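Local coordinates for protein molinate hydrolase (Gulosibacter molinativorax, PDB 4UB9) that hydrolyses the thiocarbamate herbicide molinate and binds zinc, as a member of the amidohydrolase family, at residues L115-E119 against F200-M204; I316-L320 against A364-L368; T372-T377 against P394-D400. One frame throughout, in Å; residues are numbered along the deposited sequence.

Interaction 1: L115-E119 against F200-M204; sequences LARFE and FADRM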
ATOM      1  N   LEU A 115      13.771 -10.131  13.674  1.00 26.39           N
ATOM      2  CA  LEU A 115      13.320 -10.268  15.070  1.00 27.79           C
ATOM      3  C   LEU A 115      12.685 -11.632  15.342  1.00 29.75           C
ATOM      4  O   LEU A 115      12.758 -12.140  16.462  1.00 28.79           O
ATOM      5  CB  LEU A 115      12.375  -9.139  15.457  1.00 28.33           C
ATOM      6  CG  LEU A 115      13.097  -7.769  15.543  1.00 28.78           C
ATOM      7  CD1 LEU A 115      12.112  -6.617  15.720  1.00 32.17           C
ATOM      8  CD2 LEU A 115      14.083  -7.753  16.676  1.00 29.26           C
ATOM      9  N   ALA A 116      12.027 -12.191  14.339  1.00 26.72           N
ATOM     10  CA  ALA A 116      11.405 -13.489  14.532  1.00 28.61           C
ATOM     11  C   ALA A 116      12.475 -14.561  14.568  1.00 31.72           C
ATOM     12  O   ALA A 116      12.427 -15.511  15.357  1.00 30.79           O
ATOM     13  CB  ALA A 116      10.399 -13.775  13.448  1.00 31.15           C
ATOM     14  N   ARG A 117      13.462 -14.400  13.716  1.00 32.33           N
ATOM     15  CA  ARG A 117      14.475 -15.432  13.620  1.00 34.40           C
ATOM     16  C   ARG A 117      15.239 -15.556  14.907  1.00 33.36           C
ATOM     17  O   ARG A 117      15.645 -16.630  15.286  1.00 32.87           O
ATOM     18  CB  ARG A 117      15.432 -15.145  12.458  1.00 36.15           C
ATOM     19  CG  ARG A 117      16.356 -16.316  12.093  1.00 38.02           C
ATOM     20  CD  ARG A 117      17.358 -15.902  11.012  1.00 37.68           C
ATOM     21  NE  ARG A 117      16.752 -15.523   9.752  1.00 35.99           N
ATOM     22  CZ  ARG A 117      16.332 -16.392   8.834  1.00 36.43           C
ATOM     23  NH1 ARG A 117      16.447 -17.691   9.033  1.00 36.73           N
ATOM     24  NH2 ARG A 117      15.764 -15.950   7.704  1.00 33.50           N
ATOM     25  N   PHE A 118      15.492 -14.432  15.571  1.00 32.56           N
ATOM     26  CA  PHE A 118      16.363 -14.466  16.759  1.00 31.70           C
ATOM     27  C   PHE A 118      15.678 -14.342  18.100  1.00 32.83           C
ATOM     28  O   PHE A 118      16.356 -14.286  19.107  1.00 31.80           O
ATOM     29  CB  PHE A 118      17.476 -13.449  16.604  1.00 35.60           C
ATOM     30  CG  PHE A 118      18.308 -13.721  15.393  1.00 34.88           C
ATOM     31  CD1 PHE A 118      19.048 -14.889  15.317  1.00 36.35           C
ATOM     32  CD2 PHE A 118      18.254 -12.901  14.295  1.00 34.23           C
ATOM     33  CE1 PHE A 118      19.775 -15.205  14.180  1.00 35.04           C
ATOM     34  CE2 PHE A 118      18.976 -13.207  13.141  1.00 36.40           C
ATOM     35  CZ  PHE A 118      19.737 -14.367  13.094  1.00 36.43           C
ATOM     36  N   GLU A 119      14.343 -14.359  18.119  1.00 35.77           N
ATOM     37  CA  GLU A 119      13.591 -14.293  19.377  1.00 37.77           C
ATOM     38  C   GLU A 119      14.049 -15.439  20.274  1.00 40.30           C
ATOM     39  O   GLU A 119      14.148 -16.545  19.817  1.00 38.28           O
ATOM     40  CB  GLU A 119      12.067 -14.379  19.198  1.00 37.34           C
ATOM     41  CG  GLU A 119      11.325 -13.997  20.488  1.00 39.05           C
ATOM     42  CD  GLU A 119       9.849 -13.665  20.330  1.00 34.47           C
ATOM     43  OE1 GLU A 119       9.215 -14.160  19.376  1.00 32.54           O
ATOM     44  OE2 GLU A 119       9.309 -12.903  21.170  1.00 34.99           O
ATOM     45  N   PHE A 200       2.661 -10.406  17.709  1.00 31.47           N
ATOM     46  CA  PHE A 200       4.141 -10.351  17.617  1.00 30.23           C
ATOM     47  C   PHE A 200       4.618  -8.904  17.519  1.00 27.28           C
ATOM     48  O   PHE A 200       5.537  -8.504  18.190  1.00 30.06           O
ATOM     49  CB  PHE A 200       4.642 -11.146  16.419  1.00 31.02           C
ATOM     50  CG  PHE A 200       6.149 -11.167  16.280  1.00 28.61           C
ATOM     51  CD1 PHE A 200       6.955 -11.556  17.332  1.00 31.24           C
ATOM     52  CD2 PHE A 200       6.742 -10.794  15.110  1.00 29.98           C
ATOM     53  CE1 PHE A 200       8.332 -11.549  17.221  1.00 33.52           C
ATOM     54  CE2 PHE A 200       8.117 -10.797  14.974  1.00 30.51           C
ATOM     55  CZ  PHE A 200       8.912 -11.186  16.025  1.00 32.62           C
ATOM     56  N   ALA A 201       3.943  -8.112  16.704  1.00 28.98           N
ATOM     57  CA  ALA A 201       4.292  -6.696  16.565  1.00 29.54           C
ATOM     58  C   ALA A 201       4.204  -5.958  17.901  1.00 31.68           C
ATOM     59  O   ALA A 201       5.086  -5.191  18.255  1.00 33.74           O
ATOM     60  CB  ALA A 201       3.413  -6.023  15.545  1.00 29.73           C
ATOM     61  N   ASP A 202       3.170  -6.255  18.679  1.00 30.26           N
ATOM     62  CA  ASP A 202       3.004  -5.611  19.997  1.00 30.54           C
ATOM     63  C   ASP A 202       4.070  -6.045  20.965  1.00 28.28           C
ATOM     64  O   ASP A 202       4.577  -5.273  21.772  1.00 33.31           O
ATOM     65  CB  ASP A 202       1.603  -5.896  20.606  1.00 31.03           C
ATOM     66  CG  ASP A 202       0.496  -5.154  19.906  1.00 32.26           C
ATOM     67  OD1 ASP A 202       0.755  -4.230  19.102  1.00 35.29           O
ATOM     68  OD2 ASP A 202      -0.679  -5.504  20.112  1.00 40.18           O
ATOM     69  N   ARG A 203       4.388  -7.313  20.932  1.00 30.80           N
ATOM     70  CA  ARG A 203       5.408  -7.838  21.868  1.00 31.30           C
ATOM     71  C   ARG A 203       6.779  -7.204  21.581  1.00 29.71           C
ATOM     72  O   ARG A 203       7.527  -6.877  22.486  1.00 30.77           O
ATOM     73  CB  ARG A 203       5.466  -9.375  21.782  1.00 32.71           C
ATOM     74  CG  ARG A 203       6.499 -10.005  22.724  1.00 32.56           C
ATOM     75  CD  ARG A 203       6.289 -11.473  22.886  1.00 30.23           C
ATOM     76  NE  ARG A 203       6.690 -12.245  21.704  1.00 33.46           N
ATOM     77  CZ  ARG A 203       5.867 -12.911  20.886  1.00 31.04           C
ATOM     78  NH1 ARG A 203       4.546 -12.839  21.001  1.00 28.35           N
ATOM     79  NH2 ARG A 203       6.371 -13.630  19.885  1.00 31.32           N
ATOM     80  N   MET A 204       7.067  -6.996  20.306  1.00 30.49           N
ATOM     81  CA  MET A 204       8.335  -6.382  19.912  1.00 32.52           C
ATOM     82  C   MET A 204       8.356  -4.906  20.239  1.00 34.53           C
ATOM     83  O   MET A 204       9.340  -4.389  20.791  1.00 36.21           O
ATOM     84  CB  MET A 204       8.604  -6.557  18.415  1.00 32.94           C
ATOM     85  CG  MET A 204       8.839  -7.990  17.973  1.00 35.95           C
ATOM     86  SD  MET A 204      10.303  -8.767  18.706  1.00 35.74           S
ATOM     87  CE  MET A 204       9.609  -9.643  20.101  1.00 35.37           C
TER

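Interaction 2: I316-L320 against A364-L368; sequences IEKLL and AGVPL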
ATOM      1  N   ILE A 316      26.303  27.851  15.202  1.00 32.66           N
ATOM      2  CA  ILE A 316      27.675  27.360  15.287  1.00 34.53           C
ATOM      3  C   ILE A 316      28.391  28.086  16.395  1.00 36.41           C
ATOM      4  O   ILE A 316      29.146  27.475  17.183  1.00 38.79           O
ATOM      5  CB  ILE A 316      28.409  27.531  13.966  1.00 38.19           C
ATOM      6  CG1 ILE A 316      27.920  26.470  12.969  1.00 41.34           C
ATOM      7  CG2 ILE A 316      29.896  27.387  14.166  1.00 42.79           C
ATOM      8  CD1 ILE A 316      28.425  26.661  11.557  1.00 40.17           C
ATOM      9  N   GLU A 317      28.164  29.393  16.490  1.00 37.68           N
ATOM     10  CA  GLU A 317      28.812  30.205  17.552  1.00 42.59           C
ATOM     11  C   GLU A 317      28.411  29.794  18.962  1.00 35.32           C
ATOM     12  O   GLU A 317      29.235  29.729  19.867  1.00 35.49           O
ATOM     13  CB  GLU A 317      28.548  31.691  17.333  1.00 54.25           C
ATOM     14  CG  GLU A 317      29.468  32.285  16.270  1.00 67.60           C
ATOM     15  CD  GLU A 317      28.813  33.492  15.592  1.00 83.13           C
ATOM     16  OE1 GLU A 317      29.160  33.778  14.433  1.00 87.40           O
ATOM     17  OE2 GLU A 317      27.935  34.151  16.214  1.00 89.67           O
ATOM     18  N   LYS A 318      27.163  29.408  19.128  1.00 35.66           N
ATOM     19  CA  LYS A 318      26.748  28.815  20.413  1.00 38.07           C
ATOM     20  C   LYS A 318      27.499  27.524  20.751  1.00 41.36           C
ATOM     21  O   LYS A 318      27.809  27.256  21.910  1.00 39.29           O
ATOM     22  CB  LYS A 318      25.276  28.487  20.425  1.00 37.54           C
ATOM     23  CG  LYS A 318      24.362  29.679  20.406  1.00 39.03           C
ATOM     24  CD  LYS A 318      22.951  29.273  20.803  1.00 41.34           C
ATOM     25  CE  LYS A 318      21.928  30.344  20.460  1.00 40.97           C
ATOM     26  NZ  LYS A 318      20.629  30.010  21.122  1.00 45.77           N
ATOM     27  N   LEU A 319      27.744  26.704  19.740  1.00 37.89           N
ATOM     28  CA  LEU A 319      28.428  25.441  19.970  1.00 37.59           C
ATOM     29  C   LEU A 319      29.856  25.715  20.440  1.00 38.88           C
ATOM     30  O   LEU A 319      30.388  25.038  21.340  1.00 39.92           O
ATOM     31  CB  LEU A 319      28.467  24.588  18.693  1.00 37.23           C
ATOM     32  CG  LEU A 319      27.149  23.928  18.281  1.00 35.09           C
ATOM     33  CD1 LEU A 319      27.240  23.329  16.888  1.00 32.89           C
ATOM     34  CD2 LEU A 319      26.745  22.844  19.262  1.00 35.03           C
ATOM     35  N   LEU A 320      30.477  26.682  19.800  1.00 39.33           N
ATOM     36  CA  LEU A 320      31.850  27.082  20.139  1.00 38.41           C
ATOM     37  C   LEU A 320      31.896  27.692  21.532  1.00 41.06           C
ATOM     38  O   LEU A 320      32.676  27.294  22.377  1.00 41.36           O
ATOM     39  CB  LEU A 320      32.368  28.093  19.134  1.00 35.87           C
ATOM     40  CG  LEU A 320      32.640  27.466  17.756  1.00 38.28           C
ATOM     41  CD1 LEU A 320      32.922  28.552  16.735  1.00 35.88           C
ATOM     42  CD2 LEU A 320      33.772  26.438  17.776  1.00 35.49           C
ATOM     43  N   ALA A 364      34.766  25.237  11.205  1.00 36.92           N
ATOM     44  CA  ALA A 364      34.691  26.102  12.385  1.00 37.45           C
ATOM     45  C   ALA A 364      35.326  25.484  13.628  1.00 36.65           C
ATOM     46  O   ALA A 364      35.416  26.118  14.655  1.00 44.22           O
ATOM     47  CB  ALA A 364      33.247  26.481  12.669  1.00 34.65           C
ATOM     48  N   GLY A 365      35.724  24.225  13.542  1.00 36.90           N
ATOM     49  CA  GLY A 365      36.374  23.529  14.663  1.00 32.70           C
ATOM     50  C   GLY A 365      35.479  23.262  15.866  1.00 37.45           C
ATOM     51  O   GLY A 365      35.938  23.273  16.989  1.00 36.71           O
ATOM     52  N   VAL A 366      34.204  22.990  15.647  1.00 41.54           N
ATOM     53  CA  VAL A 366      33.346  22.627  16.769  1.00 40.46           C
ATOM     54  C   VAL A 366      33.733  21.251  17.279  1.00 38.19           C
ATOM     55  O   VAL A 366      34.345  20.475  16.581  1.00 42.01           O
ATOM     56  CB  VAL A 366      31.860  22.621  16.421  1.00 46.27           C
ATOM     57  CG1 VAL A 366      31.446  23.949  15.791  1.00 48.53           C
ATOM     58  CG2 VAL A 366      31.508  21.460  15.501  1.00 49.38           C
ATOM     59  N   PRO A 367      33.413  20.960  18.541  1.00 40.79           N
ATOM     60  CA  PRO A 367      33.771  19.655  19.086  1.00 36.49           C
ATOM     61  C   PRO A 367      32.905  18.529  18.491  1.00 39.61           C
ATOM     62  O   PRO A 367      31.653  18.615  18.508  1.00 34.02           O
ATOM     63  CB  PRO A 367      33.470  19.811  20.591  1.00 39.31           C
ATOM     64  CG  PRO A 367      33.401  21.282  20.838  1.00 38.02           C
ATOM     65  CD  PRO A 367      32.890  21.875  19.578  1.00 39.18           C
ATOM     66  N   LEU A 368      33.564  17.486  17.997  1.00 34.58           N
ATOM     67  CA  LEU A 368      32.901  16.468  17.188  1.00 31.95           C
ATOM     68  C   LEU A 368      33.147  15.105  17.736  1.00 30.16           C
ATOM     69  O   LEU A 368      34.259  14.756  18.103  1.00 32.70           O
ATOM     70  CB  LEU A 368      33.388  16.544  15.713  1.00 32.35           C
ATOM     71  CG  LEU A 368      32.923  17.788  14.957  1.00 33.71           C
ATOM     72  CD1 LEU A 368      33.742  18.049  13.700  1.00 34.57           C
ATOM     73  CD2 LEU A 368      31.446  17.671  14.594  1.00 36.43           C
TER

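Interaction 3: T372-T377 against P394-D400; sequences TDAGCT and PWTLGED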
ATOM      1  N   THR A 372      27.723   6.444  14.254  1.00 30.27           N
ATOM      2  CA  THR A 372      27.291   5.955  12.927  1.00 30.37           C
ATOM      3  C   THR A 372      25.896   5.373  12.752  1.00 31.23           C
ATOM      4  O   THR A 372      25.462   5.174  11.635  1.00 32.59           O
ATOM      5  CB  THR A 372      28.229   4.818  12.482  1.00 31.19           C
ATOM      6  OG1 THR A 372      28.193   3.785  13.472  1.00 27.79           O
ATOM      7  CG2 THR A 372      29.668   5.343  12.319  1.00 31.51           C
ATOM      8  N   ASP A 373      25.232   5.053  13.846  1.00 32.33           N
ATOM      9  CA  ASP A 373      23.942   4.372  13.825  1.00 33.22           C
ATOM     10  C   ASP A 373      24.136   2.958  13.348  1.00 33.88           C
ATOM     11  O   ASP A 373      23.187   2.292  12.984  1.00 34.13           O
ATOM     12  CB  ASP A 373      22.884   5.109  12.943  1.00 36.76           C
ATOM     13  CG  ASP A 373      21.989   6.130  13.729  1.00 42.87           C
ATOM     14  OD1 ASP A 373      21.784   5.969  14.960  1.00 46.30           O
ATOM     15  OD2 ASP A 373      21.493   7.106  13.098  1.00 42.45           O
ATOM     16  N   ALA A 374      25.376   2.491  13.321  1.00 36.60           N
ATOM     17  CA  ALA A 374      25.656   1.222  12.645  1.00 33.98           C
ATOM     18  C   ALA A 374      25.210   0.029  13.424  1.00 31.30           C
ATOM     19  O   ALA A 374      25.138   0.047  14.665  1.00 32.22           O
ATOM     20  CB  ALA A 374      27.122   1.099  12.312  1.00 34.10           C
ATOM     21  N   GLY A 375      24.926  -1.022  12.686  1.00 31.33           N
ATOM     22  CA  GLY A 375      24.473  -2.294  13.272  1.00 33.90           C
ATOM     23  C   GLY A 375      25.007  -3.474  12.500  1.00 32.71           C
ATOM     24  O   GLY A 375      25.534  -3.342  11.420  1.00 30.35           O
ATOM     25  N   CYS A 376      24.879  -4.642  13.086  1.00 36.85           N
ATOM     26  CA  CYS A 376      25.280  -5.871  12.422  1.00 36.63           C
ATOM     27  C   CYS A 376      24.104  -6.370  11.591  1.00 36.48           C
ATOM     28  O   CYS A 376      23.199  -7.082  12.049  1.00 35.50           O
ATOM     29  CB  CYS A 376      25.777  -6.896  13.428  1.00 38.46           C
ATOM     30  SG  CYS A 376      26.089  -8.486  12.640  1.00 48.56           S
ATOM     31  N   THR A 377      24.143  -5.993  10.330  1.00 37.72           N
ATOM     32  CA  THR A 377      23.034  -6.185   9.415  1.00 37.91           C
ATOM     33  C   THR A 377      22.870  -7.625   8.968  1.00 37.21           C
ATOM     34  O   THR A 377      23.827  -8.325   8.680  1.00 36.94           O
ATOM     35  CB  THR A 377      23.208  -5.297   8.165  1.00 39.03           C
ATOM     36  OG1 THR A 377      23.489  -3.969   8.609  1.00 39.92           O
ATOM     37  CG2 THR A 377      21.930  -5.269   7.307  1.00 35.61           C
ATOM     38  N   PRO A 394      27.636   3.422   5.404  1.00 35.29           N
ATOM     39  CA  PRO A 394      27.921   3.998   6.726  1.00 36.75           C
ATOM     40  C   PRO A 394      27.442   3.185   7.915  1.00 31.67           C
ATOM     41  O   PRO A 394      27.931   3.396   9.024  1.00 29.89           O
ATOM     42  CB  PRO A 394      27.241   5.378   6.669  1.00 38.02           C
ATOM     43  CG  PRO A 394      26.246   5.284   5.579  1.00 36.98           C
ATOM     44  CD  PRO A 394      26.723   4.253   4.616  1.00 38.88           C
ATOM     45  N   TRP A 395      26.552   2.236   7.655  1.00 32.74           N
ATOM     46  CA  TRP A 395      25.814   1.499   8.717  1.00 36.42           C
ATOM     47  C   TRP A 395      26.246   0.039   8.951  1.00 38.84           C
ATOM     48  O   TRP A 395      25.625  -0.705   9.697  1.00 35.28           O
ATOM     49  CB  TRP A 395      24.347   1.525   8.398  1.00 34.30           C
ATOM     50  CG  TRP A 395      23.854   2.923   8.194  1.00 33.78           C
ATOM     51  CD1 TRP A 395      23.903   3.924   9.083  1.00 36.47           C
ATOM     52  CD2 TRP A 395      23.262   3.456   7.028  1.00 37.05           C
ATOM     53  NE1 TRP A 395      23.348   5.066   8.566  1.00 36.27           N
ATOM     54  CE2 TRP A 395      22.971   4.807   7.283  1.00 35.81           C
ATOM     55  CE3 TRP A 395      22.969   2.937   5.764  1.00 42.40           C
ATOM     56  CZ2 TRP A 395      22.347   5.647   6.344  1.00 37.05           C
ATOM     57  CZ3 TRP A 395      22.372   3.793   4.801  1.00 42.05           C
ATOM     58  CH2 TRP A 395      22.054   5.120   5.117  1.00 40.86           C
ATOM     59  N   THR A 396      27.406  -0.304   8.399  1.00 41.26           N
ATOM     60  CA  THR A 396      27.958  -1.642   8.511  1.00 39.03           C
ATOM     61  C   THR A 396      28.919  -1.733   9.704  1.00 38.60           C
ATOM     62  O   THR A 396      30.053  -1.315   9.640  1.00 37.47           O
ATOM     63  CB  THR A 396      28.674  -2.048   7.220  1.00 40.43           C
ATOM     64  OG1 THR A 396      27.777  -1.908   6.106  1.00 46.49           O
ATOM     65  CG2 THR A 396      29.156  -3.477   7.304  1.00 39.08           C
ATOM     66  N   LEU A 397      28.398  -2.229  10.803  1.00 35.02           N
ATOM     67  CA  LEU A 397      29.142  -2.289  12.038  1.00 36.82           C
ATOM     68  C   LEU A 397      30.464  -3.051  11.843  1.00 39.86           C
ATOM     69  O   LEU A 397      30.474  -4.099  11.234  1.00 36.67           O
ATOM     70  CB  LEU A 397      28.326  -2.996  13.124  1.00 34.15           C
ATOM     71  CG  LEU A 397      28.925  -2.962  14.527  1.00 35.86           C
ATOM     72  CD1 LEU A 397      29.036  -1.550  15.064  1.00 34.99           C
ATOM     73  CD2 LEU A 397      28.085  -3.817  15.457  1.00 38.43           C
ATOM     74  N   GLY A 398      31.533  -2.526  12.425  1.00 39.73           N
ATOM     75  CA  GLY A 398      32.856  -3.176  12.378  1.00 41.34           C
ATOM     76  C   GLY A 398      33.798  -2.454  11.453  1.00 35.78           C
ATOM     77  O   GLY A 398      34.994  -2.602  11.564  1.00 37.36           O
ATOM     78  N   GLU A 399      33.222  -1.757  10.485  1.00 36.56           N
ATOM     79  CA  GLU A 399      33.940  -0.902   9.530  1.00 44.45           C
ATOM     80  C   GLU A 399      33.407   0.527   9.415  1.00 39.45           C
ATOM     81  O   GLU A 399      34.043   1.381   8.806  1.00 39.24           O
ATOM     82  CB  GLU A 399      33.808  -1.490   8.132  1.00 50.28           C
ATOM     83  CG  GLU A 399      34.500  -2.832   7.977  1.00 58.31           C
ATOM     84  CD  GLU A 399      34.546  -3.311   6.534  1.00 58.73           C
ATOM     85  OE1 GLU A 399      34.755  -2.499   5.615  1.00 51.74           O
ATOM     86  OE2 GLU A 399      34.413  -4.519   6.332  1.00 69.70           O
ATOM     87  N   ASP A 400      32.245   0.750  10.003  1.00 34.38           N
ATOM     88  CA  ASP A 400      31.565   2.029   9.981  1.00 34.57           C
ATOM     89  C   ASP A 400      32.427   3.199  10.539  1.00 31.42           C
ATOM     90  O   ASP A 400      32.388   4.294  10.013  1.00 30.54           O
ATOM     91  CB  ASP A 400      30.299   1.925  10.799  1.00 36.70           C
ATOM     92  CG  ASP A 400      30.569   1.453  12.266  1.00 40.89           C
ATOM     93  OD1 ASP A 400      31.219   0.393  12.485  1.00 42.08           O
ATOM     94  OD2 ASP A 400      30.124   2.159  13.206  1.00 46.87           O
TER

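Interaction 1: L115-E119 against F200-M204
A bidentate salt bridge and a patch of apolar packing join the end of helix 111-118 to helix 198-209. In the polar part, Arg-203 NE donates to Glu-119 OE2 at 2.8 Å and Arg-203 NH2 to Glu-119 OE1 at 2.9 Å, so the carboxylate meets the guanidinium along its edge, near its plane. The apolar part lies alongside. Phe-200 and Met-204, one helical turn apart, both point toward the other segment: Phe-200 CZ packs 3.9 Å from Ala-116 CB and 4.1 Å from Leu-115 CB, the ring presenting its edge to this backbone, while Met-204 SD sits 3.9 Å from Leu-115 CB. Met-204 CE also comes within 3.4 Å of Glu-119 OE2. Both charges have further partners across the subunit interface: Glu-119 pairs with Arg-117 of a second subunit, and Arg-203 with Asp-380 of that subunit. The intrachain ion pair is therefore one link in a charge network that continues between subunits, with buried apolar side chains beside it.

Interaction 2: I316-L320 against A364-L368
Ile-316, the first residue of the helical turn to make contact, points toward the loop that follows helix 353-363. Its CG2 methyl lies 3.8 Å from Ala-364 CB and 4.1 Å from Val-366 CG1, bridging two residues of the opposing segment. Glu-317 and Lys-318 face elsewhere, as expected on a helix with one side packed; Lys-318 NZ forms a salt bridge with Glu-294 instead. The next turn of the inner side brings in Leu-319, whose CB is 4.2 Å from Val-366 CG1. The same leucine also packs on Met-361 and Ile-293, which places it between neighbouring helices. Leu-320 leaves the backbone sideways, but the end of its side chain reaches the loop: CD2 approaches Ala-364 O to 3.5 Å, Gly-365 O to 3.9 Å and Val-366 CG1 to 3.9 Å. Val-366 CG1 is thus shared by Ile-316, Leu-319 and Leu-320, and no hydrogen bond crosses between the segments, so the contact rests on van der Waals packing.

The loop takes its shape from Gly-365, which has positive phi and ends helix 353-363 in a Schellman motif. The chain then turns through Val-366 and Pro-367 into strand 368-370, with Pro-367 paired through its backbone to Ser-326. Helix 313-322 is followed by strand 326-328, and helix 353-363 by strand 368-370; packing helix 313-322 against the loop that leads from helix 353-363 into its strand is consistent with the repeated beta-alpha units of the TIM-barrel fold to which the amidohydrolase family belongs.

Interaction 3: T372-T377 against P394-D400
The loop following strand 368-370 brings Asp-373 beside the zinc site, its side chain about 5 Å from the metal and about 4 Å from that of the zinc ligand His-302, and segment 394-400 packs against this loop. Asp-373 OD1 is hydrogen-bonded to Asn-97. The two backbones meet in a single beta bridge between Gly-375 and Thr-396: Gly-375 N donates to Trp-395 O at 3.1 Å, and Leu-397 N donates to Gly-375 O, also at 3.1 Å. The backbones come nearest at Ala-374, whose CA is 3.9 Å from Trp-395 CA; its CB lies 3.5 Å from Trp-395 O and 3.3 Å from Asp-400 OD2. Thr-372 OG1 donates to Asp-400 OD2 across a short 2.5 Å and accepts from Ala-374 N at 3.1 Å, closing an ST turn. Asp-400 OD1 in turn receives Gly-398 N at 2.9 Å, so this one carboxylate ties both segments at the start of helix 400-410. The indole of Trp-395 turns its edge to Thr-372 O, 3.2 Å from CD1, and Leu-397 CD1 packs 4.3 Å from Ala-374 CB. An aspartate just beyond the C-terminal end of a barrel strand, beside the metal, is consistent with the amidohydrolase TIM barrel.

In the fold
The three contacts lie at different distances from the centre of the chain, and one of them beside the zinc. Interaction 3 is the most central, its centre about 8 Å from the centre of the chain, and alone places a side chain near the zinc. Interactions 1 and 2 lie away from the annotated sites on opposite sides of the chain's centre, their own centres about 42 Å apart. Interaction 2 joins interaction 3 through strand 368-370: Leu-368 enters it and Thr-372 follows it, although the contact centres are about 26 Å apart. Interaction 1 comes within about 8 Å of interaction 3 between nearest atoms without touching it, and of the three it alone meets another subunit.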